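Fiber KNOB domain (Avirulent turkey hemorrhagic enteritis virus, PDB 4D63) forms the trimeric head of the turkey adenovirus 3 fibre, binds sialic acid at its surface and so probably helps the virus attach to host cells. Local coordinates at residues T59-L65 with I98-D104; N119-R123 with N155-H159; V124-P130 with G147-V153. All coordinates share one frame; numbering follows the deposited sequence.

Contact 1: T59-L65 with I98-D104; sequences TKTAKVL and IELRSAD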
loop_
_atom_site.group_PDB
_atom_site.type_symbol
_atom_site.label_atom_id
_atom_site.label_comp_id
_atom_site.label_asym_id
_atom_site.label_seq_id
_atom_site.Cartn_x
_atom_site.Cartn_y
_atom_site.Cartn_z
ATOM N N THR A 59 -3.534 23.571 5.357
ATOM C CA THR A 59 -4.831 23.191 5.906
ATOM C C THR A 59 -5.610 24.412 6.366
ATOM O O THR A 59 -5.072 25.510 6.410
ATOM C CB THR A 59 -4.677 22.263 7.127
ATOM O OG1 THR A 59 -4.154 23.012 8.225
ATOM C CG2 THR A 59 -3.724 21.067 6.821
ATOM N N LYS A 60 -6.868 24.176 6.740
ATOM C CA LYS A 60 -7.769 25.177 7.324
ATOM C C LYS A 60 -7.182 25.903 8.523
ATOM O O LYS A 60 -7.535 27.036 8.781
ATOM C CB LYS A 60 -9.096 24.533 7.770
ATOM C CG LYS A 60 -10.298 24.757 6.855
ATOM C CD LYS A 60 -11.518 23.972 7.372
ATOM C CE LYS A 60 -12.865 24.580 6.958
ATOM N NZ LYS A 60 -13.164 24.486 5.484
ATOM N N THR A 61 -6.327 25.237 9.286
ATOM C CA THR A 61 -5.712 25.868 10.443
ATOM C C THR A 61 -4.315 26.343 10.082
ATOM O O THR A 61 -3.499 26.563 10.964
ATOM C CB THR A 61 -5.639 24.902 11.652
ATOM O OG1 THR A 61 -4.710 23.846 11.392
ATOM C CG2 THR A 61 -6.999 24.300 11.944
ATOM N N ALA A 62 -4.032 26.491 8.791
ATOM C CA ALA A 62 -2.736 26.972 8.344
ATOM C C ALA A 62 -1.567 26.018 8.628
ATOM O O ALA A 62 -0.403 26.443 8.584
ATOM C CB ALA A 62 -2.448 28.341 8.944
ATOM N N LYS A 63 -1.845 24.740 8.911
ATOM C CA LYS A 63 -0.765 23.755 8.937
ATOM C C LYS A 63 -0.255 23.601 7.507
ATOM O O LYS A 63 -1.023 23.526 6.571
ATOM C CB LYS A 63 -1.192 22.395 9.518
ATOM C CG LYS A 63 0.026 21.529 9.839
ATOM C CD LYS A 63 -0.266 20.130 10.404
ATOM C CE LYS A 63 0.910 19.644 11.262
ATOM N NZ LYS A 63 1.542 18.366 10.813
ATOM N N VAL A 64 1.054 23.550 7.361
ATOM C CA VAL A 64 1.709 23.384 6.074
ATOM C C VAL A 64 2.113 21.909 5.958
ATOM O O VAL A 64 2.810 21.385 6.843
ATOM C CB VAL A 64 2.975 24.273 6.013
ATOM C CG1 VAL A 64 3.773 24.048 4.739
ATOM C CG2 VAL A 64 2.589 25.746 6.167
ATOM N N LEU A 65 1.681 21.267 4.865
ATOM C CA LEU A 65 2.097 19.904 4.540
ATOM C C LEU A 65 3.000 19.965 3.344
ATOM O O LEU A 65 2.551 20.185 2.209
ATOM C CB LEU A 65 0.901 18.992 4.228
ATOM C CG LEU A 65 -0.251 19.021 5.217
ATOM C CD1 LEU A 65 -1.341 18.090 4.722
ATOM C CD2 LEU A 65 0.178 18.655 6.637
ATOM N N ILE A 98 2.613 13.058 10.655
ATOM C CA ILE A 98 1.826 14.214 10.207
ATOM C C ILE A 98 0.568 14.297 11.086
ATOM O O ILE A 98 -0.274 13.409 11.080
ATOM C CB ILE A 98 1.403 14.135 8.734
ATOM C CG1 ILE A 98 2.644 14.155 7.834
ATOM C CG2 ILE A 98 0.466 15.297 8.401
ATOM C CD1 ILE A 98 2.357 13.694 6.423
ATOM N N GLU A 99 0.440 15.369 11.832
ATOM C CA GLU A 99 -0.602 15.479 12.829
ATOM C C GLU A 99 -1.736 16.323 12.297
ATOM O O GLU A 99 -1.533 17.467 11.935
ATOM C CB GLU A 99 -0.037 16.120 14.098
ATOM C CG GLU A 99 1.140 15.349 14.675
ATOM C CD GLU A 99 1.741 16.015 15.891
ATOM O OE1 GLU A 99 1.840 17.260 15.880
ATOM O OE2 GLU A 99 2.124 15.294 16.846
ATOM N N LEU A 100 -2.926 15.741 12.236
ATOM C CA LEU A 100 -4.103 16.441 11.765
ATOM C C LEU A 100 -5.157 16.474 12.870
ATOM O O LEU A 100 -5.541 15.426 13.409
ATOM C CB LEU A 100 -4.637 15.745 10.507
ATOM C CG LEU A 100 -3.672 15.783 9.312
ATOM C CD1 LEU A 100 -4.113 14.776 8.256
ATOM C CD2 LEU A 100 -3.578 17.203 8.721
ATOM N N ARG A 101 -5.595 17.674 13.227
ATOM C CA ARG A 101 -6.548 17.873 14.325
ATOM C C ARG A 101 -7.951 17.982 13.775
ATOM O O ARG A 101 -8.120 18.136 12.576
ATOM C CB ARG A 101 -6.203 19.156 15.090
ATOM C CG ARG A 101 -4.786 19.164 15.651
ATOM C CD ARG A 101 -4.563 20.173 16.772
ATOM N NE ARG A 101 -4.068 19.488 17.975
ATOM C CZ ARG A 101 -4.793 19.221 19.070
ATOM N NH1 ARG A 101 -6.065 19.600 19.186
ATOM N NH2 ARG A 101 -4.236 18.569 20.076
ATOM N N SER A 102 -8.937 17.948 14.674
ATOM C CA SER A 102 -10.359 18.091 14.370
ATOM C C SER A 102 -10.640 19.274 13.481
ATOM O O SER A 102 -11.378 19.162 12.528
ATOM C CB SER A 102 -11.182 18.338 15.656
ATOM O OG SER A 102 -10.992 17.327 16.626
ATOM N N ALA A 103 -10.057 20.413 13.833
ATOM C CA ALA A 103 -10.275 21.671 13.130
ATOM C C ALA A 103 -9.796 21.691 11.655
ATOM O O ALA A 103 -10.252 22.546 10.874
ATOM C CB ALA A 103 -9.616 22.802 13.917
ATOM N N ASP A 104 -8.884 20.771 11.293
ATOM C CA ASP A 104 -8.495 20.517 9.885
ATOM C C ASP A 104 -9.541 19.691 9.058
ATOM O O ASP A 104 -9.430 19.604 7.824
ATOM C CB ASP A 104 -7.125 19.814 9.831
ATOM C CG ASP A 104 -6.008 20.627 10.478
ATOM O OD1 ASP A 104 -5.815 21.759 10.034
ATOM O OD2 ASP A 104 -5.314 20.140 11.427
HETATM O O HOH W 1 -7.890 21.469 6.503
#
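Two threonine hydroxyls, from Thr59 and Thr61, converge on a single carboxylate oxygen, Asp104 OD1. They belong to the type I beta turn 59-62 at the head of the hairpin joining strands 53-59 and 64-71, whereas Asp104 ends the 3-10 segment that follows strand 98-101. These strands are not neighbours in the antiparallel sheet, so side chains make the link. Thr61 OG1 donates on the syn side of Asp104 OD1 at 2.7 Å, tilted a little out of the carboxylate plane. Thr59 OG1 donates to Asp104 OD1 at 2.8 Å but comes from above that plane, 41° out of it. Both hydroxyls sit between their own backbone N and carbonyl carbon (chi1 71° and 68°), which turns them toward Asp104 and puts each methyl beside the backbone N. Threonine suits position 59 doubly, since OG1 also accepts from Thr61 N in an ST turn and from Lys63 N. The other oxygen, Asp104 OD2, takes Arg101 N on its anti lone pair at 3.1 Å, so the carboxylate is fixed at both ends. A water bridges Lys60 N and Asp104 O beside this cluster. Lys63, its CG anti to the backbone N, reaches along to Glu99 O, which its NZ meets weakly at 3.4 Å; the Glu99 carboxylate itself pairs with Lys175. Toward the interior, where Phe80 and Leu118 pack on Leu65, branched aliphatic chains suit the burial: Leu65 CD2 touches Ile98 CG2 at 3.8 Å. Nearer the solvent, Thr61 CG2 rests on Ala103 CB, 3.6 Å apart.

Contact 2: N119-R123 with N155-H159; sequences NGGVR and NGNPH. With SIA (N-acetyl-alpha-neuraminic acid), chain B.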
loop_
_atom_site.group_PDB
_atom_site.type_symbol
_atom_site.label_atom_id
_atom_site.label_comp_id
_atom_site.label_asym_id
_atom_site.label_seq_id
_atom_site.Cartn_x
_atom_site.Cartn_y
_atom_site.Cartn_z
ATOM N N ASN A 119 -5.362 23.885 0.483
ATOM C CA ASN A 119 -5.155 24.956 -0.471
ATOM C C ASN A 119 -3.748 24.892 -1.037
ATOM O O ASN A 119 -2.797 24.473 -0.364
ATOM C CB ASN A 119 -5.463 26.328 0.152
ATOM C CG ASN A 119 -6.917 26.744 -0.070
ATOM O OD1 ASN A 119 -7.769 26.535 0.800
ATOM N ND2 ASN A 119 -7.217 27.297 -1.263
ATOM N N GLY A 120 -3.636 25.287 -2.298
ATOM C CA GLY A 120 -2.353 25.313 -2.985
ATOM C C GLY A 120 -2.045 23.941 -3.534
ATOM O O GLY A 120 -2.956 23.167 -3.830
ATOM N N GLY A 121 -0.755 23.662 -3.690
ATOM C CA GLY A 121 -0.280 22.353 -4.113
ATOM C C GLY A 121 -0.847 21.938 -5.453
ATOM O O GLY A 121 -1.225 22.793 -6.255
ATOM N N VAL A 122 -0.948 20.625 -5.668
ATOM C CA VAL A 122 -1.412 20.067 -6.938
ATOM C C VAL A 122 -2.824 19.527 -6.844
ATOM O O VAL A 122 -3.343 19.322 -5.747
ATOM C CB VAL A 122 -0.443 18.999 -7.481
ATOM C CG1 VAL A 122 0.950 19.596 -7.611
ATOM C CG2 VAL A 122 -0.395 17.748 -6.606
ATOM N N ARG A 123 -3.436 19.332 -8.016
ATOM C CA ARG A 123 -4.829 18.896 -8.163
ATOM C C ARG A 123 -4.833 17.574 -8.880
ATOM O O ARG A 123 -4.699 17.536 -10.117
ATOM C CB ARG A 123 -5.648 19.900 -8.973
ATOM C CG ARG A 123 -5.751 21.253 -8.309
ATOM C CD ARG A 123 -6.723 22.202 -9.004
ATOM N NE ARG A 123 -7.200 23.207 -8.041
ATOM C CZ ARG A 123 -6.587 24.354 -7.726
ATOM N NH1 ARG A 123 -5.452 24.706 -8.317
ATOM N NH2 ARG A 123 -7.137 25.165 -6.807
ATOM N N ASN A 155 -14.752 21.095 -6.438
ATOM C CA ASN A 155 -14.921 22.531 -6.650
ATOM C C ASN A 155 -13.544 23.198 -6.872
ATOM O O ASN A 155 -13.207 24.257 -6.296
ATOM C CB ASN A 155 -15.760 23.163 -5.512
ATOM C CG ASN A 155 -17.167 22.541 -5.406
ATOM O OD1 ASN A 155 -17.737 22.407 -4.307
ATOM N ND2 ASN A 155 -17.720 22.131 -6.548
ATOM N N GLY A 156 -12.742 22.519 -7.699
ATOM C CA GLY A 156 -11.389 22.950 -8.001
ATOM C C GLY A 156 -10.417 22.942 -6.844
ATOM O O GLY A 156 -9.299 23.446 -6.990
ATOM N N ASN A 157 -10.804 22.379 -5.697
ATOM C CA ASN A 157 -9.917 22.349 -4.546
ATOM C C ASN A 157 -9.437 20.924 -4.212
ATOM O O ASN A 157 -10.228 19.964 -4.268
ATOM C CB ASN A 157 -10.612 22.960 -3.321
ATOM C CG ASN A 157 -10.744 24.461 -3.422
ATOM O OD1 ASN A 157 -11.801 24.973 -3.823
ATOM N ND2 ASN A 157 -9.668 25.180 -3.084
ATOM N N PRO A 158 -8.151 20.795 -3.848
ATOM C CA PRO A 158 -7.681 19.502 -3.391
ATOM C C PRO A 158 -8.150 19.170 -1.963
ATOM O O PRO A 158 -8.217 20.033 -1.108
ATOM C CB PRO A 158 -6.160 19.620 -3.474
ATOM C CG PRO A 158 -5.872 21.078 -3.360
ATOM C CD PRO A 158 -7.073 21.805 -3.894
ATOM N N HIS A 159 -8.506 17.910 -1.755
ATOM C CA HIS A 159 -8.854 17.414 -0.462
ATOM C C HIS A 159 -8.152 16.087 -0.228
ATOM O O HIS A 159 -8.082 15.266 -1.126
ATOM C CB HIS A 159 -10.337 17.160 -0.409
ATOM C CG HIS A 159 -11.176 18.391 -0.518
ATOM N ND1 HIS A 159 -11.316 19.100 -1.687
ATOM C CD2 HIS A 159 -11.983 18.994 0.382
ATOM C CE1 HIS A 159 -12.147 20.106 -1.497
ATOM N NE2 HIS A 159 -12.565 20.065 -0.247
HETATM C C1 SIA B . -15.135 19.259 -9.418
HETATM C C2 SIA B . -15.244 18.242 -10.548
HETATM C C3 SIA B . -13.867 17.643 -10.902
HETATM C C4 SIA B . -13.401 16.589 -9.888
HETATM C C5 SIA B . -14.481 15.524 -9.778
HETATM C C6 SIA B . -15.772 16.198 -9.287
HETATM C C7 SIA B . -16.967 15.252 -9.158
HETATM C C8 SIA B . -18.312 15.990 -9.010
HETATM C C9 SIA B . -19.294 15.676 -10.144
HETATM C C10 SIA B . -13.976 13.163 -9.333
HETATM C C11 SIA B . -13.309 12.139 -8.440
HETATM N N5 SIA B . -13.979 14.439 -8.943
HETATM O O1A SIA B . -13.999 19.705 -9.128
HETATM O O1B SIA B . -16.175 19.642 -8.825
HETATM O O2 SIA B . -15.839 18.892 -11.695
HETATM O O4 SIA B . -12.152 15.962 -10.261
HETATM O O6 SIA B . -16.156 17.181 -10.249
HETATM O O7 SIA B . -16.983 14.414 -10.329
HETATM O O8 SIA B . -18.969 15.663 -7.781
HETATM O O9 SIA B . -20.342 16.655 -10.158
HETATM O O10 SIA B . -14.482 12.822 -10.377
#
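Extended from CG to NE (chi2 -172°, chi3 156°), the side chain of Arg123 passes near Pro158 CD and presents one edge of its guanidinium to the carbonyl oxygen of Gly156. NE and NH2 both face this one acceptor. The modelled separation of 2.4 Å between Arg123 NE and Gly156 O is too short to be taken literally, and the bond from Arg123 NH2 to Gly156 O, at 2.8 Å, is bent and weak. The Pro158 ring abuts two carbonyls of the facing segment: Pro158 CG lies 3.6 Å from Gly120 O and its CB equally far from Val122 O. A proline fits here because its compact ring packs against the turn in the chain after strand 113-120, and the positive phi of Gly120 and Gly121 suits glycine in that bend. Asn155 and Gly156 form the two-residue tip of the hairpin between strands 142-154 and 157-163, with the left-handed backbone angles of a type I' turn, to which an Asn-Gly pair is well suited. The tip points its amides at the sialic acid carboxylate. Asn155 N donates to SIA O1B at 3.1 Å, while Gly156 N reaches SIA O1A weakly at 3.4 Å. The sugar is also hydrogen-bonded to Lys154 NZ of the same chain and to Met87 O of the second subunit. On the strand itself, His159 ND1 donates to Asn157 O at 2.9 Å, the oxygen lying near the imidazole plane.

Contact 3: V124-P130 with G147-V153; sequences VESPTIP and GFVRLTV. With SIA (N-acetyl-alpha-neuraminic acid), chain B.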
loop_
_atom_site.group_PDB
_atom_site.type_symbol
_atom_site.label_atom_id
_atom_site.label_comp_id
_atom_site.label_asym_id
_atom_site.label_seq_id
_atom_site.Cartn_x
_atom_site.Cartn_y
_atom_site.Cartn_z
ATOM N N VAL A 124 -4.955 16.500 -8.089
ATOM C CA VAL A 124 -4.863 15.119 -8.581
ATOM C C VAL A 124 -5.961 14.264 -7.999
ATOM O O VAL A 124 -6.394 14.468 -6.870
ATOM C CB VAL A 124 -3.535 14.422 -8.214
ATOM C CG1 VAL A 124 -2.374 15.038 -8.955
ATOM C CG2 VAL A 124 -3.254 14.461 -6.719
ATOM N N GLU A 125 -6.402 13.313 -8.803
ATOM C CA GLU A 125 -7.214 12.218 -8.345
ATOM C C GLU A 125 -6.249 11.025 -8.139
ATOM O O GLU A 125 -5.917 10.318 -9.097
ATOM C CB GLU A 125 -8.284 11.895 -9.397
ATOM C CG GLU A 125 -9.416 12.916 -9.551
ATOM C CD GLU A 125 -10.194 13.215 -8.266
ATOM O OE1 GLU A 125 -10.368 12.314 -7.389
ATOM O OE2 GLU A 125 -10.649 14.382 -8.134
ATOM N N SER A 126 -5.764 10.823 -6.916
ATOM C CA SER A 126 -4.738 9.813 -6.667
ATOM C C SER A 126 -5.350 8.407 -6.469
ATOM O O SER A 126 -6.573 8.254 -6.253
ATOM C CB SER A 126 -3.954 10.164 -5.404
ATOM O OG SER A 126 -4.710 9.834 -4.256
ATOM N N PRO A 127 -4.507 7.373 -6.501
ATOM C CA PRO A 127 -5.037 6.135 -5.965
ATOM C C PRO A 127 -5.057 6.214 -4.446
ATOM O O PRO A 127 -4.627 7.220 -3.837
ATOM C CB PRO A 127 -4.067 5.054 -6.466
ATOM C CG PRO A 127 -2.969 5.808 -7.153
ATOM C CD PRO A 127 -3.080 7.259 -6.789
ATOM N N THR A 128 -5.620 5.164 -3.865
ATOM C CA THR A 128 -5.716 4.999 -2.418
ATOM C C THR A 128 -4.460 4.336 -1.941
ATOM O O THR A 128 -4.025 3.333 -2.531
ATOM C CB THR A 128 -6.901 4.112 -2.021
ATOM O OG1 THR A 128 -8.147 4.677 -2.514
ATOM C CG2 THR A 128 -6.961 3.988 -0.534
ATOM N N ILE A 129 -3.869 4.907 -0.883
ATOM C CA ILE A 129 -2.743 4.285 -0.202
ATOM C C ILE A 129 -3.081 3.975 1.233
ATOM O O ILE A 129 -3.705 4.779 1.914
ATOM C CB ILE A 129 -1.398 5.095 -0.306
ATOM C CG1 ILE A 129 -1.421 6.375 0.483
ATOM C CG2 ILE A 129 -1.077 5.416 -1.761
ATOM C CD1 ILE A 129 -0.037 6.945 0.639
ATOM N N PRO A 130 -2.695 2.764 1.700
ATOM C CA PRO A 130 -2.838 2.480 3.111
ATOM C C PRO A 130 -1.668 3.034 3.931
ATOM O O PRO A 130 -0.533 3.072 3.453
ATOM C CB PRO A 130 -2.881 0.953 3.171
ATOM C CG PRO A 130 -2.806 0.467 1.751
ATOM C CD PRO A 130 -2.260 1.577 0.938
ATOM N N GLY A 147 -5.007 2.940 8.041
ATOM C CA GLY A 147 -5.829 3.971 7.417
ATOM C C GLY A 147 -5.688 3.879 5.924
ATOM O O GLY A 147 -4.765 3.210 5.419
ATOM N N PHE A 148 -6.601 4.517 5.204
ATOM C CA PHE A 148 -6.556 4.533 3.741
ATOM C C PHE A 148 -6.687 5.984 3.270
ATOM O O PHE A 148 -7.643 6.679 3.621
ATOM C CB PHE A 148 -7.661 3.664 3.154
ATOM C CG PHE A 148 -7.426 2.193 3.341
ATOM C CD1 PHE A 148 -6.711 1.462 2.397
ATOM C CD2 PHE A 148 -7.913 1.539 4.458
ATOM C CE1 PHE A 148 -6.448 0.145 2.583
ATOM C CE2 PHE A 148 -7.675 0.200 4.635
ATOM C CZ PHE A 148 -6.965 -0.507 3.688
ATOM N N VAL A 149 -5.739 6.447 2.469
ATOM C CA VAL A 149 -5.686 7.860 2.115
ATOM C C VAL A 149 -5.693 8.077 0.599
ATOM O O VAL A 149 -5.052 7.347 -0.152
ATOM C CB VAL A 149 -4.440 8.509 2.723
ATOM C CG1 VAL A 149 -4.425 10.011 2.454
ATOM C CG2 VAL A 149 -4.395 8.238 4.223
ATOM N N ARG A 150 -6.396 9.107 0.173
ATOM C CA ARG A 150 -6.432 9.530 -1.219
ATOM C C ARG A 150 -6.385 11.041 -1.315
ATOM O O ARG A 150 -6.859 11.759 -0.404
ATOM C CB ARG A 150 -7.783 9.189 -1.832
ATOM C CG ARG A 150 -7.963 7.812 -2.358
ATOM C CD ARG A 150 -9.178 7.835 -3.266
ATOM N NE ARG A 150 -8.826 8.455 -4.536
ATOM C CZ ARG A 150 -9.620 9.240 -5.264
ATOM N NH1 ARG A 150 -10.847 9.520 -4.879
ATOM N NH2 ARG A 150 -9.164 9.760 -6.398
ATOM N N LEU A 151 -5.956 11.528 -2.473
ATOM C CA LEU A 151 -6.168 12.930 -2.805
ATOM C C LEU A 151 -7.225 12.949 -3.880
ATOM O O LEU A 151 -7.212 12.105 -4.798
ATOM C CB LEU A 151 -4.883 13.558 -3.333
ATOM C CG LEU A 151 -3.631 13.512 -2.459
ATOM C CD1 LEU A 151 -2.432 14.066 -3.237
ATOM C CD2 LEU A 151 -3.791 14.300 -1.163
ATOM N N THR A 152 -8.177 13.848 -3.721
ATOM C CA THR A 152 -9.271 14.033 -4.672
ATOM C C THR A 152 -9.446 15.561 -4.865
ATOM O O THR A 152 -8.885 16.373 -4.110
ATOM C CB THR A 152 -10.546 13.341 -4.191
ATOM O OG1 THR A 152 -11.483 13.225 -5.258
ATOM C CG2 THR A 152 -11.240 14.086 -3.039
ATOM N N VAL A 153 -10.179 15.936 -5.898
ATOM C CA VAL A 153 -10.444 17.342 -6.208
ATOM C C VAL A 153 -11.969 17.605 -6.178
ATOM O O VAL A 153 -12.768 16.843 -6.743
ATOM C CB VAL A 153 -9.854 17.709 -7.576
ATOM C CG1 VAL A 153 -10.162 19.168 -7.926
ATOM C CG2 VAL A 153 -8.348 17.453 -7.577
HETATM C C1 SIA B . -15.135 19.259 -9.418
HETATM C C2 SIA B . -15.244 18.242 -10.548
HETATM C C3 SIA B . -13.867 17.643 -10.902
HETATM C C4 SIA B . -13.401 16.589 -9.888
HETATM C C5 SIA B . -14.481 15.524 -9.778
HETATM C C6 SIA B . -15.772 16.198 -9.287
HETATM C C7 SIA B . -16.967 15.252 -9.158
HETATM C C8 SIA B . -18.312 15.990 -9.010
HETATM C C9 SIA B . -19.294 15.676 -10.144
HETATM C C10 SIA B . -13.976 13.163 -9.333
HETATM C C11 SIA B . -13.309 12.139 -8.440
HETATM N N5 SIA B . -13.979 14.439 -8.943
HETATM O O1A SIA B . -13.999 19.705 -9.128
HETATM O O1B SIA B . -16.175 19.642 -8.825
HETATM O O2 SIA B . -15.839 18.892 -11.695
HETATM O O4 SIA B . -12.152 15.962 -10.261
HETATM O O6 SIA B . -16.156 17.181 -10.249
HETATM O O7 SIA B . -16.983 14.414 -10.329
HETATM O O8 SIA B . -18.969 15.663 -7.781
HETATM O O9 SIA B . -20.342 16.655 -10.158
HETATM O O10 SIA B . -14.482 12.822 -10.377
HETATM O O HOH W 2 -6.087 16.465 -4.890
#
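Main-chain bonds between Ile129 and Val149 set the register of the antiparallel hairpin formed by strands 129-137 and 142-154. This is a hydrogen-bonded pair, with Ile129 N on Val149 O and Val149 N on Ile129 O. Pro127 has no N-H to offer, and beyond it the pairing is mixed: Ser126 N bonds Leu151 O, while Leu151 N turns to a side chain, donating to Ser126 OG at 2.8 Å, almost perfectly straight at 178°. Serine suits this place because its hydroxyl, while accepting from Leu151 N, donates its own hydrogen bond to Pro127 O. Among apolar contacts, Pro130 CB lies 3.7 Å from Phe148 CE1, and Thr128 CG2 approaches that ring at its edge. Pro130 also packs on Pro130 of both other subunits, placing this end of the hairpin at the trimer's centre. Farther along, Val124 CG2 meets Leu151 CD1 at 3.6 Å. The charged interactions centre on Arg150. Bent at chi3 (76°), it grips Ser126 O side-on with NE and NH2, the oxygen lying in the guanidinium plane; its NH1 hydrogen-bonds Tyr93 OH of the second subunit. Arg150 NH2 also makes a salt bridge of 3.0 Å to the anti lone pair of Glu125 OE1. Thr152 OG1 donates to the syn lone pair of Glu125 OE1 at 2.6 Å. Glutamate, long enough to fold back at chi2, spans both the strand and the sugar. Val153 N meets Glu125 OE2 from above the carboxylate plane at 2.8 Å, and SIA O4 donates to Glu125 OE2 at 3.0 Å.

How the contacts relate
All three contacts reach one continuous run of antiparallel strands, consistent with the beta-sandwich of adenovirus fibre heads, and contact 1 closes along the chain before the others open. Contact 3 lies within the loop that contact 2 closes, and the two meet where strands 142-154 and 157-163 run side by side, His159 N lying 2.8 Å from Thr152 O. Their centres are about 13 Å apart, and both supply the sialic acid pocket and face the second subunit. Contact 1 sits about 15 Å from contact 2 and 17 Å from contact 3, centre to centre, across the middle of the chain from contact 3; no other subunit touches it. Sialic acid binding, probably to a host receptor glycan, and contacts with the second subunit thus share one region.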